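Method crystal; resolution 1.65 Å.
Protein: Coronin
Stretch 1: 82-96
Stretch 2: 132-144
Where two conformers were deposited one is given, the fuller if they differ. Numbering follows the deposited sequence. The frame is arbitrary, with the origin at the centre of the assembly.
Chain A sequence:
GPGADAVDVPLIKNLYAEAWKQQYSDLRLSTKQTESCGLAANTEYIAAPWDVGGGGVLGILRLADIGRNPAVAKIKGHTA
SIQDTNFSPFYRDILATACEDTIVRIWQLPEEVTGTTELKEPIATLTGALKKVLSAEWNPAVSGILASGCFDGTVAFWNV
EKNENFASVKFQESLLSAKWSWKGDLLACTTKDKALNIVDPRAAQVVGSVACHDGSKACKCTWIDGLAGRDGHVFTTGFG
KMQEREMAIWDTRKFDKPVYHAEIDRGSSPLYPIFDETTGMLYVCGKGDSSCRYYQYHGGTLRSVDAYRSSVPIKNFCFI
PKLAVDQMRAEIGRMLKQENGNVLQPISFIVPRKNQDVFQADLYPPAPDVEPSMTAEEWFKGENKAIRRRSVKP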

# COMPACT_ATOMS: atom_id res chain seq x y z
N ILE A 82 -3.58 -15.07 -6.45
CA ILE A 82 -3.14 -14.14 -5.42
C ILE A 82 -3.92 -12.84 -5.52
O ILE A 82 -3.94 -12.20 -6.58
CB ILE A 82 -1.63 -13.86 -5.54
CG1 ILE A 82 -0.83 -15.15 -5.35
CG2 ILE A 82 -1.19 -12.82 -4.51
CD1 ILE A 82 0.60 -15.07 -5.88
N GLN A 83 -4.53 -12.44 -4.42
CA GLN A 83 -5.36 -11.23 -4.37
C GLN A 83 -4.64 -10.01 -3.81
O GLN A 83 -4.99 -8.88 -4.14
CB GLN A 83 -6.62 -11.49 -3.54
CG GLN A 83 -7.55 -12.51 -4.18
CD GLN A 83 -8.07 -12.05 -5.53
OE1 GLN A 83 -7.89 -12.73 -6.54
NE2 GLN A 83 -8.73 -10.89 -5.55
N ASP A 84 -3.66 -10.25 -2.95
CA ASP A 84 -2.90 -9.15 -2.36
C ASP A 84 -1.56 -9.67 -1.87
O ASP A 84 -1.41 -10.83 -1.49
CB ASP A 84 -3.67 -8.50 -1.20
CG ASP A 84 -3.09 -7.14 -0.79
OD1 ASP A 84 -2.41 -6.51 -1.63
OD2 ASP A 84 -3.32 -6.70 0.37
N THR A 85 -0.57 -8.78 -1.87
CA THR A 85 0.77 -9.11 -1.43
C THR A 85 1.32 -7.90 -0.69
O THR A 85 1.11 -6.77 -1.13
CB THR A 85 1.72 -9.44 -2.61
OG1 THR A 85 1.17 -10.51 -3.40
CG2 THR A 85 3.08 -9.85 -2.10
N ASN A 86 2.01 -8.12 0.42
CA ASN A 86 2.68 -7.02 1.12
C ASN A 86 3.91 -7.51 1.87
O ASN A 86 3.85 -8.48 2.62
CB ASN A 86 1.72 -6.32 2.09
CG ASN A 86 0.99 -5.15 1.45
OD1 ASN A 86 1.62 -4.23 0.91
ND2 ASN A 86 -0.33 -5.17 1.50
N PHE A 87 5.03 -6.83 1.65
CA PHE A 87 6.22 -7.07 2.44
C PHE A 87 6.06 -6.55 3.86
O PHE A 87 5.34 -5.58 4.11
CB PHE A 87 7.43 -6.40 1.79
CG PHE A 87 7.90 -7.09 0.55
CD1 PHE A 87 8.79 -8.15 0.63
CD2 PHE A 87 7.45 -6.70 -0.70
CE1 PHE A 87 9.22 -8.79 -0.51
CE2 PHE A 87 7.88 -7.34 -1.85
CZ PHE A 87 8.77 -8.39 -1.75
N SER A 88 6.75 -7.19 4.80
CA SER A 88 6.81 -6.69 6.17
C SER A 88 7.44 -5.30 6.19
O SER A 88 8.34 -5.01 5.41
CB SER A 88 7.64 -7.62 7.05
OG SER A 88 7.96 -6.98 8.27
N PRO A 89 6.97 -4.44 7.09
CA PRO A 89 7.62 -3.13 7.22
C PRO A 89 9.01 -3.18 7.83
O PRO A 89 9.74 -2.19 7.77
CB PRO A 89 6.67 -2.35 8.16
CG PRO A 89 5.42 -3.13 8.23
CD PRO A 89 5.79 -4.55 7.97
N PHE A 90 9.36 -4.32 8.43
CA PHE A 90 10.57 -4.40 9.24
C PHE A 90 11.60 -5.42 8.76
O PHE A 90 12.79 -5.17 8.82
CB PHE A 90 10.18 -4.73 10.67
CG PHE A 90 9.04 -3.90 11.17
CD1 PHE A 90 9.17 -2.52 11.31
CD2 PHE A 90 7.83 -4.49 11.49
CE1 PHE A 90 8.12 -1.76 11.76
CE2 PHE A 90 6.77 -3.72 11.95
CZ PHE A 90 6.92 -2.36 12.08
N TYR A 91 11.11 -6.57 8.30
CA TYR A 91 11.96 -7.71 8.01
C TYR A 91 12.03 -7.95 6.51
O TYR A 91 11.02 -8.26 5.87
CB TYR A 91 11.43 -8.93 8.76
CG TYR A 91 11.16 -8.60 10.21
CD1 TYR A 91 12.15 -8.03 11.00
CD2 TYR A 91 9.91 -8.79 10.77
CE1 TYR A 91 11.91 -7.71 12.32
CE2 TYR A 91 9.66 -8.46 12.09
CZ TYR A 91 10.66 -7.92 12.85
OH TYR A 91 10.40 -7.59 14.17
N ARG A 92 13.22 -7.76 5.97
CA ARG A 92 13.44 -7.72 4.53
C ARG A 92 13.04 -9.00 3.81
O ARG A 92 12.72 -8.97 2.62
CB ARG A 92 14.91 -7.44 4.25
CG ARG A 92 15.19 -7.23 2.78
CD ARG A 92 16.00 -5.98 2.55
NE ARG A 92 17.43 -6.26 2.61
CZ ARG A 92 18.28 -5.70 3.47
NH1 ARG A 92 17.87 -4.81 4.37
NH2 ARG A 92 19.56 -6.03 3.43
N ASP A 93 13.07 -10.12 4.53
CA ASP A 93 12.85 -11.43 3.93
C ASP A 93 11.43 -11.94 4.14
O ASP A 93 11.10 -13.05 3.71
CB ASP A 93 13.85 -12.45 4.49
CG ASP A 93 13.87 -12.49 6.01
OD1 ASP A 93 13.35 -11.55 6.66
OD2 ASP A 93 14.43 -13.46 6.57
N ILE A 94 10.59 -11.14 4.79
CA ILE A 94 9.24 -11.57 5.17
C ILE A 94 8.17 -10.85 4.36
O ILE A 94 8.18 -9.63 4.22
CB ILE A 94 8.99 -11.32 6.67
CG1 ILE A 94 9.97 -12.14 7.52
CG2 ILE A 94 7.55 -11.66 7.05
CD1 ILE A 94 9.85 -13.64 7.36
N LEU A 95 7.22 -11.62 3.85
CA LEU A 95 6.08 -11.04 3.18
C LEU A 95 4.85 -11.90 3.39
O LEU A 95 4.96 -13.05 3.83
CB LEU A 95 6.35 -10.86 1.68
CG LEU A 95 6.57 -12.13 0.86
CD1 LEU A 95 6.21 -11.86 -0.59
CD2 LEU A 95 8.01 -12.62 0.94
N ALA A 96 3.70 -11.32 3.08
CA ALA A 96 2.43 -12.02 3.20
C ALA A 96 1.64 -11.96 1.90
O ALA A 96 1.63 -10.95 1.21
CB ALA A 96 1.61 -11.42 4.32
N LYS A 132 -12.79 -15.84 -0.20
CA LYS A 132 -11.50 -15.34 -0.67
C LYS A 132 -11.05 -14.14 0.15
O LYS A 132 -11.86 -13.29 0.54
CB LYS A 132 -11.56 -14.98 -2.15
CG LYS A 132 -12.58 -13.94 -2.54
CD LYS A 132 -12.59 -13.75 -4.05
CE LYS A 132 -13.62 -12.73 -4.50
NZ LYS A 132 -13.75 -12.71 -5.98
N VAL A 133 -9.76 -14.10 0.44
CA VAL A 133 -9.18 -13.01 1.20
C VAL A 133 -8.61 -11.99 0.23
O VAL A 133 -7.90 -12.35 -0.72
CB VAL A 133 -8.10 -13.52 2.16
CG1 VAL A 133 -7.42 -12.35 2.87
CG2 VAL A 133 -8.72 -14.46 3.19
N LEU A 134 -8.94 -10.73 0.47
CA LEU A 134 -8.70 -9.67 -0.51
C LEU A 134 -7.60 -8.71 -0.10
O LEU A 134 -7.15 -7.90 -0.92
CB LEU A 134 -9.98 -8.89 -0.75
CG LEU A 134 -11.20 -9.68 -1.23
CD1 LEU A 134 -12.40 -8.77 -1.35
CD2 LEU A 134 -10.91 -10.38 -2.56
N SER A 135 -7.19 -8.76 1.16
CA SER A 135 -6.12 -7.90 1.62
C SER A 135 -5.33 -8.56 2.74
O SER A 135 -5.84 -9.40 3.46
CB SER A 135 -6.67 -6.55 2.09
OG SER A 135 -7.55 -6.72 3.18
N ALA A 136 -4.07 -8.17 2.85
CA ALA A 136 -3.21 -8.60 3.93
C ALA A 136 -2.26 -7.45 4.22
O ALA A 136 -1.34 -7.20 3.44
CB ALA A 136 -2.45 -9.86 3.57
N GLU A 137 -2.51 -6.75 5.32
CA GLU A 137 -1.77 -5.53 5.65
C GLU A 137 -1.09 -5.62 7.01
O GLU A 137 -1.72 -5.91 8.03
CB GLU A 137 -2.72 -4.33 5.63
CG GLU A 137 -3.22 -3.95 4.24
CD GLU A 137 -2.25 -3.08 3.45
OE1 GLU A 137 -1.30 -2.54 4.04
OE2 GLU A 137 -2.46 -2.94 2.22
N TRP A 138 0.21 -5.33 7.00
CA TRP A 138 1.01 -5.35 8.21
C TRP A 138 0.85 -4.07 9.01
O TRP A 138 0.85 -2.97 8.45
CB TRP A 138 2.49 -5.51 7.88
CG TRP A 138 2.87 -6.76 7.18
CD1 TRP A 138 3.04 -6.94 5.84
CD2 TRP A 138 3.18 -8.01 7.80
NE1 TRP A 138 3.44 -8.23 5.58
CE2 TRP A 138 3.53 -8.91 6.76
CE3 TRP A 138 3.21 -8.46 9.12
CZ2 TRP A 138 3.89 -10.23 7.02
CZ3 TRP A 138 3.56 -9.78 9.37
CH2 TRP A 138 3.90 -10.64 8.32
N ASN A 139 0.76 -4.21 10.32
CA ASN A 139 0.80 -3.08 11.22
C ASN A 139 2.13 -2.34 11.05
O ASN A 139 3.18 -2.97 11.07
CB ASN A 139 0.62 -3.54 12.66
CG ASN A 139 0.40 -2.39 13.62
OD1 ASN A 139 1.27 -1.52 13.78
ND2 ASN A 139 -0.76 -2.38 14.26
N PRO A 140 2.08 -1.01 10.87
CA PRO A 140 3.32 -0.26 10.60
C PRO A 140 4.17 -0.00 11.84
O PRO A 140 5.29 0.47 11.69
CB PRO A 140 2.80 1.06 10.03
CG PRO A 140 1.47 1.24 10.68
CD PRO A 140 0.89 -0.15 10.79
N ALA A 141 3.65 -0.30 13.03
CA ALA A 141 4.38 -0.02 14.27
C ALA A 141 4.71 -1.27 15.07
O ALA A 141 5.63 -1.27 15.88
CB ALA A 141 3.60 0.94 15.12
N VAL A 142 3.94 -2.33 14.85
CA VAL A 142 4.01 -3.51 15.70
C VAL A 142 4.40 -4.74 14.91
O VAL A 142 3.77 -5.09 13.92
CB VAL A 142 2.66 -3.79 16.39
CG1 VAL A 142 2.80 -4.92 17.42
CG2 VAL A 142 2.13 -2.53 17.03
N SER A 143 5.47 -5.38 15.36
CA SER A 143 5.91 -6.64 14.80
C SER A 143 4.84 -7.71 14.95
O SER A 143 4.19 -7.80 15.99
CB SER A 143 7.21 -7.09 15.47
OG SER A 143 7.22 -6.71 16.85
N GLY A 144 4.64 -8.50 13.90
CA GLY A 144 3.84 -9.70 14.01
C GLY A 144 2.34 -9.51 13.91
O GLY A 144 1.60 -10.49 13.98
O HOH W 1 -7.69 -8.08 -3.57
O HOH W 2 -4.30 -4.35 0.93

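Strands 82-87 and 133-138 run nearly parallel, 4° apart, with axes approaching to 5.3 Å, yet no hydrogen bond joins backbone to backbone between them. Side chains and water do that work, and the contact buries 803 Å² in all.

The polar rule is that alternate residues of the first strand, Asp 84 and Asn 86, point toward the second and read its main chain. Asp 84, with chi1 in t, accepts from a peptide: Ala 136 N donates to Asp 84 OD2 at 3.0 Å. Asn 86 supplies the complementary donor, its ND2 reaching Ala 136 O at 3.0 Å, so the N-H and the C=O of one small residue, Ala 136, are both met by side chains. An amide also has a second hydrogen to spend, and Asn 86 ND2 makes a weak bond to Glu 137 OE2 at 3.2 Å. The reverse reading comes from Trp 138, whose NE1 donates to Asn 86 O at 3.0 Å. Asn 86 O also accepts from Ala 96 N at 2.9 Å, tying the indole to the pairing between the two strands of the first stretch.

Water completes the polar set. One molecule donates to Gln 83 O (2.9 Å) and Leu 134 O (2.7 Å), bridging the two main chains. Another donates to Asp 84 OD2 (2.6 Å) and Glu 137 OE2 (2.7 Å), serving two carboxylates whose like charges lie only 4.3 Å apart between those same oxygens. Val 133 O pays a cost: it is buried against Gln 83 CB at 3.2 Å and has no partner.

The apolar centre is Trp 138, which loses 131 Å² to the other stretch, the most of any residue here. Ser 88 CA sits over the five-membered ring of Trp 138, 3.8 Å from its centroid, in a CH-pi contact. Pro 89 CD packs on Trp 138 CB at 3.4 Å, while Ile 94 CG2 and Ala 96 CB approach Trp 138 CZ2 at 3.9 and 3.7 Å. Ala 96 CB also meets Ala 136 CB at 4.4 Å, a loose apolar contact between two small methyls.

Beyond the strands, loop meets loop. The Phe 90 ring presents its edge to carbonyls, CZ lying 3.3 Å from Pro 140 O and CE2 3.8 Å from Val 142 O. Each loop is braced by its own side chain: Ser 88 OG accepts from Phe 90 N (3.0 Å) and Tyr 91 N (3.2 Å), and Asn 139 OD1 from Ala 141 N (2.8 Å) and Val 142 N (3.0 Å). At the exposed margin, Tyr 91 OH touches Ser 143 CB at 3.5 Å.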